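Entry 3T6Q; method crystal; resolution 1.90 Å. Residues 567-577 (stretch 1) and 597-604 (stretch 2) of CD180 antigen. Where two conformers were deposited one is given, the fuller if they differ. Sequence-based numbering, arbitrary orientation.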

# COMPACT_ATOMS: atom_id res chain seq x y z
N TYR A 567 -23.71 -28.94 -55.09
CA TYR A 567 -22.45 -29.72 -55.14
C TYR A 567 -21.41 -29.22 -54.13
O TYR A 567 -20.79 -30.02 -53.40
CB TYR A 567 -21.89 -29.81 -56.55
CG TYR A 567 -22.78 -30.65 -57.43
CD1 TYR A 567 -22.95 -32.02 -57.17
CD2 TYR A 567 -23.51 -30.08 -58.46
CE1 TYR A 567 -23.80 -32.79 -57.94
CE2 TYR A 567 -24.36 -30.85 -59.25
CZ TYR A 567 -24.50 -32.20 -58.98
OH TYR A 567 -25.34 -32.97 -59.76
N PHE A 568 -21.26 -27.91 -54.04
CA PHE A 568 -20.41 -27.36 -53.00
C PHE A 568 -20.97 -27.62 -51.59
O PHE A 568 -20.21 -27.97 -50.69
CB PHE A 568 -20.14 -25.85 -53.21
CG PHE A 568 -19.37 -25.23 -52.07
CD1 PHE A 568 -19.98 -24.34 -51.21
CD2 PHE A 568 -18.04 -25.59 -51.85
CE1 PHE A 568 -19.27 -23.79 -50.14
CE2 PHE A 568 -17.34 -25.05 -50.78
CZ PHE A 568 -17.95 -24.16 -49.93
N LEU A 569 -22.27 -27.39 -51.39
CA LEU A 569 -22.90 -27.60 -50.09
C LEU A 569 -22.72 -29.03 -49.54
O LEU A 569 -22.41 -29.21 -48.36
CB LEU A 569 -24.40 -27.22 -50.13
CG LEU A 569 -24.68 -25.74 -50.41
CD1 LEU A 569 -26.16 -25.50 -50.74
CD2 LEU A 569 -24.21 -24.86 -49.25
N GLU A 570 -22.90 -30.01 -50.40
CA GLU A 570 -22.65 -31.43 -50.07
C GLU A 570 -21.16 -31.68 -49.72
O GLU A 570 -20.84 -32.31 -48.70
CB GLU A 570 -23.10 -32.32 -51.24
CG GLU A 570 -24.63 -32.50 -51.27
CD GLU A 570 -25.17 -33.21 -52.52
OE1 GLU A 570 -24.39 -33.82 -53.28
OE2 GLU A 570 -26.40 -33.15 -52.76
N TRP A 571 -20.28 -31.13 -50.56
CA TRP A 571 -18.83 -31.20 -50.35
C TRP A 571 -18.47 -30.62 -49.01
O TRP A 571 -17.64 -31.21 -48.28
CB TRP A 571 -18.08 -30.48 -51.48
CG TRP A 571 -16.58 -30.46 -51.33
CD1 TRP A 571 -15.66 -31.31 -51.93
CD2 TRP A 571 -15.77 -29.52 -50.54
NE1 TRP A 571 -14.39 -30.99 -51.56
CE2 TRP A 571 -14.38 -29.93 -50.71
CE3 TRP A 571 -16.05 -28.45 -49.70
CZ2 TRP A 571 -13.32 -29.26 -50.10
CZ3 TRP A 571 -14.97 -27.79 -49.07
CH2 TRP A 571 -13.64 -28.20 -49.27
N TYR A 572 -19.07 -29.48 -48.67
CA TYR A 572 -18.80 -28.76 -47.43
C TYR A 572 -19.03 -29.64 -46.21
O TYR A 572 -18.20 -29.65 -45.28
CB TYR A 572 -19.67 -27.50 -47.33
CG TYR A 572 -19.32 -26.52 -46.21
CD1 TYR A 572 -19.89 -26.65 -44.93
CD2 TYR A 572 -18.43 -25.47 -46.44
CE1 TYR A 572 -19.57 -25.75 -43.92
CE2 TYR A 572 -18.14 -24.55 -45.44
CZ TYR A 572 -18.70 -24.70 -44.18
OH TYR A 572 -18.39 -23.79 -43.19
N LYS A 573 -20.13 -30.39 -46.23
CA LYS A 573 -20.52 -31.30 -45.16
C LYS A 573 -19.59 -32.50 -45.06
O LYS A 573 -19.38 -33.03 -43.97
CB LYS A 573 -21.94 -31.83 -45.38
CG LYS A 573 -23.03 -30.77 -45.42
CD LYS A 573 -24.39 -31.37 -45.81
CE LYS A 573 -25.30 -31.55 -44.60
NZ LYS A 573 -25.55 -30.25 -43.92
N GLU A 574 -19.06 -32.93 -46.20
CA GLU A 574 -18.13 -34.05 -46.29
C GLU A 574 -16.70 -33.69 -45.87
O GLU A 574 -15.89 -34.57 -45.60
CB GLU A 574 -18.12 -34.60 -47.72
CG GLU A 574 -19.42 -35.28 -48.14
CD GLU A 574 -19.50 -35.52 -49.64
OE1 GLU A 574 -18.62 -35.03 -50.39
OE2 GLU A 574 -20.46 -36.18 -50.08
N ASN A 575 -16.39 -32.39 -45.81
CA ASN A 575 -15.01 -31.95 -45.65
C ASN A 575 -14.74 -30.91 -44.61
O ASN A 575 -13.86 -30.07 -44.79
CB ASN A 575 -14.46 -31.45 -46.99
CG ASN A 575 -14.30 -32.54 -47.99
OD1 ASN A 575 -13.22 -33.10 -48.15
ND2 ASN A 575 -15.36 -32.82 -48.73
N MET A 576 -15.46 -30.98 -43.50
CA MET A 576 -15.30 -30.01 -42.43
C MET A 576 -13.86 -29.96 -41.88
O MET A 576 -13.39 -28.94 -41.35
CB MET A 576 -16.29 -30.33 -41.29
CG MET A 576 -17.74 -30.14 -41.70
SD MET A 576 -18.06 -28.42 -42.11
CE MET A 576 -18.36 -27.66 -40.53
N GLN A 577 -13.16 -31.08 -42.00
CA GLN A 577 -11.79 -31.18 -41.49
C GLN A 577 -10.80 -30.36 -42.38
O GLN A 577 -9.67 -30.09 -41.96
CB GLN A 577 -11.36 -32.66 -41.37
CG GLN A 577 -10.96 -33.34 -42.68
CD GLN A 577 -12.13 -33.68 -43.62
OE1 GLN A 577 -13.32 -33.57 -43.26
NE2 GLN A 577 -11.80 -34.10 -44.84
N ARG A 597 -24.97 -20.54 -40.67
CA ARG A 597 -23.75 -21.31 -40.95
C ARG A 597 -24.06 -22.37 -41.97
O ARG A 597 -25.11 -23.03 -41.88
CB ARG A 597 -23.27 -22.02 -39.67
CG ARG A 597 -22.78 -21.07 -38.61
CD ARG A 597 -22.53 -21.77 -37.29
NE ARG A 597 -22.09 -20.78 -36.32
CZ ARG A 597 -21.75 -21.04 -35.06
NH1 ARG A 597 -21.78 -22.29 -34.61
NH2 ARG A 597 -21.36 -20.05 -34.27
N LEU A 598 -23.14 -22.58 -42.92
CA LEU A 598 -23.35 -23.62 -43.92
C LEU A 598 -23.39 -24.99 -43.29
O LEU A 598 -24.01 -25.89 -43.85
CB LEU A 598 -22.27 -23.63 -45.03
CG LEU A 598 -21.84 -22.46 -45.93
CD1 LEU A 598 -21.63 -22.97 -47.35
CD2 LEU A 598 -22.75 -21.26 -45.94
N SER A 599 -22.70 -25.16 -42.16
CA SER A 599 -22.75 -26.42 -41.40
C SER A 599 -24.19 -26.76 -40.96
O SER A 599 -24.53 -27.93 -40.81
CB SER A 599 -21.78 -26.41 -40.21
OG SER A 599 -22.03 -25.30 -39.35
N ASP A 600 -25.04 -25.74 -40.80
CA ASP A 600 -26.45 -25.96 -40.43
C ASP A 600 -27.44 -26.06 -41.60
O ASP A 600 -28.65 -26.07 -41.37
CB ASP A 600 -26.89 -24.89 -39.42
CG ASP A 600 -26.02 -24.86 -38.19
OD1 ASP A 600 -25.49 -25.94 -37.85
OD2 ASP A 600 -25.84 -23.78 -37.58
N VAL A 601 -26.94 -26.18 -42.83
CA VAL A 601 -27.80 -26.22 -44.02
C VAL A 601 -27.92 -27.62 -44.62
O VAL A 601 -26.90 -28.26 -44.91
CB VAL A 601 -27.31 -25.27 -45.14
CG1 VAL A 601 -28.06 -25.53 -46.45
CG2 VAL A 601 -27.45 -23.82 -44.72
N THR A 602 -29.16 -28.07 -44.84
CA THR A 602 -29.42 -29.26 -45.68
C THR A 602 -30.55 -28.99 -46.65
O THR A 602 -31.68 -28.68 -46.24
CB THR A 602 -29.73 -30.54 -44.86
OG1 THR A 602 -29.03 -30.51 -43.62
CG2 THR A 602 -29.32 -31.80 -45.66
N LEU A 603 -30.25 -29.09 -47.94
CA LEU A 603 -31.24 -28.86 -48.97
C LEU A 603 -31.59 -30.17 -49.58
O LEU A 603 -30.80 -31.11 -49.55
CB LEU A 603 -30.69 -27.96 -50.10
CG LEU A 603 -30.15 -26.56 -49.80
CD1 LEU A 603 -29.82 -25.91 -51.12
CD2 LEU A 603 -31.14 -25.74 -49.04
N SER A 604 -32.78 -30.23 -50.17
CA SER A 604 -33.20 -31.34 -50.99
C SER A 604 -33.60 -30.75 -52.34
O SER A 604 -34.52 -29.94 -52.42
CB SER A 604 -34.39 -32.06 -50.34
OG SER A 604 -34.69 -33.24 -51.05
O HOH W 1 -20.46 -23.06 -41.55

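L598 is the apolar centre of this contact. Its CA-to-CB bond points toward the helix of residues 567-574, the other stretch covers 88 Å² of it, the largest share of any residue here, and three helix side chains meet it. L598 CD1 lies 3.7 Å from L569 CD2 and 3.7 Å from F568 CE1, so one methyl group touches both neighbours at ordinary van der Waals distance. The L598 chi2 of -139° falls between the usual wells, while chi1 is m at -54°.

The third partner is Y572, whose ring takes the base of the same leucine. L598 CB stands 3.8 Å from the centroid of the Y572 ring and 20° off the ring normal, which places it over the face and makes the pairing a CH-pi contact; the closest atoms, Y572 CE1 and L598 CB, are 3.6 Å apart. F568 contributes less: its CA-to-CB bond points sideways, and it is the end of the side chain, with chi1 t at 174°, that comes within reach.

The backbones explain which residues take part. Two CA pairs set the register: L569 CA lies 7.4 Å from L598 CA, and K573 CA lies 6.6 Å from S599 CA. Since L569 and K573 are four residues apart, they lie about one turn apart along the helix, and Y572 joins them on the side facing stretch 2. The helical hydrogen bond between them, from K573 N to L569 O, is weak at 3.3 Å. In stretch 2, the chain turns through the short 3-10 segment 598-599, and hydrogen bonds from D600 N to R597 O (2.9 Å) and from V601 N to L598 O (3.1 Å) brace this turn.

Farther out, the apolar surface continues in two places. L569, buried and pointing toward stretch 2, uses its other methyl to reach L603: L569 CD1 and L603 CD1 are 3.7 Å apart. Beyond the helix, M576 CE comes to 3.7 Å from S599 CB, and M576 reaches there with all three chi angles in m.

The polar edge has one direct hydrogen bond and one bridged by water. K573 is exposed and its CA-to-CB bond points sideways, yet its long side chain brings the ammonium group to the backbone of stretch 2, where K573 NZ donates to V601 O at 2.6 Å. The short distance suits a charged donor meeting a carbonyl oxygen. Reaching it involves a chi3 of 102°, between wells, and a chi4 of 60° (p). K573 NZ also lies 3.5 Å from T602 OG1, a proximity rather than an assigned bond. Near the other polar group, water 1 accepts from Y572 OH at 2.7 Å and from S599 N at 3.1 Å, linking the tyrosine hydroxyl to the 3-10 segment. Y572 thus serves both regions: its ring face packs on L598 CB, while its hydroxyl ties into the water.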